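Local coordinates for periplasmic beta-glucosidase (PDB 6R5V) that probably hydrolyses terminal, non-reducing beta-D-glucosyl residues to release beta-D-glucose, as a member of glycoside hydrolase family 3, at the interface of chains A and B. Coordinates in Å, arbitrary orientation; residue numbers count along the deposited sequence, not the author numbering. Chains: chain A/B, Periplasmic beta-glucosidase.

The interface of chains A and B. Residues chain A 185, 188, 192; chain B 199, 575, 577, 581.
With CG placed anti to the backbone N (chi1 -156°) and the chain extended beyond it, A:Glu185 reaches out of the 3-10 helix 185-187 to meet B:Arg199, whose own chain leaves helix 197-204 and bends at chi3 (-79°) to turn its guanidinium toward the carboxylate. The two make a salt bridge across the two-fold symmetric interface of chains A and B in the deposited assembly, which may or may not be the biological dimer. The grip is end-on: both terminal nitrogens of B:Arg199 donate to one carboxylate oxygen, OE2, which lies in the guanidinium plane. B:Arg199 NH1 comes nearly along the C-O axis of A:Glu185 OE2 at 2.8 Å, while B:Arg199 NH2 arrives on the syn side at 3.0 Å. The carboxylate is turned 45° from the guanidinium plane. Its other oxygen, OE1, sits at the ring edge of B:Tyr577 beside the phenol hydroxyl, but that pair is modelled too close to be trusted. Nearer the backbone of the same side chain, the CG methylene of A:Glu185 packs on CG of the B:Pro575 ring at 3.6 Å.

A:Arg188 repeats the end-on grip in the reverse sense, from chain A to the backbone carbonyl of B:Pro575. A:Arg188 NH2 donates a hydrogen bond to B:Pro575 O at 3.0 Å, nearly in line with the C=O bond, whereas NH1 approaches from above the carbonyl plane. A:Thr192 flanks the salt bridge, its CG2 methyl 3.8 Å from B:Arg199 NH2. A water links the chains here: it lies 2.7 Å from the A:Thr192 hydroxyl OG1 and 2.8 Å from the backbone N of B:Leu581.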
loop_
_atom_site.group_PDB
_atom_site.type_symbol
_atom_site.label_atom_id
_atom_site.label_comp_id
_atom_site.label_asym_id
_atom_site.label_seq_id
_atom_site.Cartn_x
_atom_site.Cartn_y
_atom_site.Cartn_z
ATOM N N GLU A 185 -6.793 -1.909 -0.475
ATOM C CA GLU A 185 -5.567 -1.729 -1.281
ATOM C C GLU A 185 -5.709 -0.471 -2.130
ATOM O O GLU A 185 -6.809 -0.232 -2.736
ATOM C CB GLU A 185 -5.366 -2.958 -2.167
ATOM C CG GLU A 185 -3.959 -3.216 -2.601
ATOM C CD GLU A 185 -3.745 -4.643 -3.114
ATOM O OE1 GLU A 185 -4.086 -4.908 -4.262
ATOM O OE2 GLU A 185 -3.284 -5.488 -2.335
ATOM N N ARG A 188 -8.543 2.551 -2.398
ATOM C CA ARG A 188 -9.755 2.550 -3.251
ATOM C C ARG A 188 -10.905 1.942 -2.469
ATOM O O ARG A 188 -10.749 0.811 -1.911
ATOM C CB ARG A 188 -9.525 1.791 -4.566
ATOM C CG ARG A 188 -8.483 2.454 -5.450
ATOM C CD ARG A 188 -8.231 1.827 -6.809
ATOM N NE ARG A 188 -7.564 0.548 -6.850
ATOM C CZ ARG A 188 -6.226 0.329 -6.863
ATOM N NH1 ARG A 188 -5.365 1.315 -6.690
ATOM N NH2 ARG A 188 -5.759 -0.911 -7.015
ATOM N N THR A 192 -9.897 -4.879 -2.224
ATOM C CA THR A 192 -9.128 -5.981 -1.596
ATOM C C THR A 192 -8.448 -5.571 -0.289
ATOM O O THR A 192 -7.740 -4.574 -0.249
ATOM C CB THR A 192 -8.095 -6.519 -2.593
ATOM O OG1 THR A 192 -8.886 -6.829 -3.750
ATOM C CG2 THR A 192 -7.398 -7.721 -1.990
ATOM N N ARG B 199 -2.161 -15.235 -0.688
ATOM C CA ARG B 199 -1.477 -14.301 -1.622
ATOM C C ARG B 199 0.011 -14.679 -1.732
ATOM O O ARG B 199 0.562 -14.739 -2.861
ATOM C CB ARG B 199 -1.617 -12.851 -1.160
ATOM C CG ARG B 199 -0.780 -11.914 -2.010
ATOM C CD ARG B 199 -0.929 -10.468 -1.607
ATOM N NE ARG B 199 -2.174 -9.990 -2.164
ATOM C CZ ARG B 199 -2.577 -8.735 -2.175
ATOM N NH1 ARG B 199 -1.826 -7.791 -1.639
ATOM N NH2 ARG B 199 -3.763 -8.428 -2.674
ATOM N N PRO B 575 -1.125 0.414 -5.282
ATOM C CA PRO B 575 -0.619 -0.387 -6.401
ATOM C C PRO B 575 -1.636 -0.534 -7.542
ATOM O O PRO B 575 -2.828 -0.652 -7.306
ATOM C CB PRO B 575 -0.398 -1.778 -5.788
ATOM C CG PRO B 575 -1.397 -1.852 -4.662
ATOM C CD PRO B 575 -1.704 -0.423 -4.228
ATOM N N TYR B 577 -2.047 -3.262 -10.832
ATOM C CA TYR B 577 -1.536 -4.481 -11.492
ATOM C C TYR B 577 -2.721 -5.177 -12.140
ATOM O O TYR B 577 -3.871 -5.025 -11.658
ATOM C CB TYR B 577 -0.774 -5.348 -10.480
ATOM C CG TYR B 577 -1.526 -5.699 -9.222
ATOM C CD1 TYR B 577 -1.590 -4.807 -8.170
ATOM C CD2 TYR B 577 -2.183 -6.917 -9.079
ATOM C CE1 TYR B 577 -2.247 -5.122 -6.991
ATOM C CE2 TYR B 577 -2.852 -7.246 -7.919
ATOM C CZ TYR B 577 -2.888 -6.341 -6.866
ATOM O OH TYR B 577 -3.508 -6.669 -5.698
ATOM N N LEU B 581 -8.285 -8.285 -8.013
ATOM C CA LEU B 581 -9.630 -8.837 -7.728
ATOM C C LEU B 581 -10.722 -7.886 -8.215
ATOM O O LEU B 581 -10.496 -6.663 -8.370
ATOM C CB LEU B 581 -9.796 -9.198 -6.260
ATOM C CG LEU B 581 -8.754 -10.143 -5.671
ATOM C CD1 LEU B 581 -9.148 -10.563 -4.281
ATOM C CD2 LEU B 581 -8.508 -11.374 -6.542
HETATM O O HOH W 1 -7.189 -6.847 -5.837
#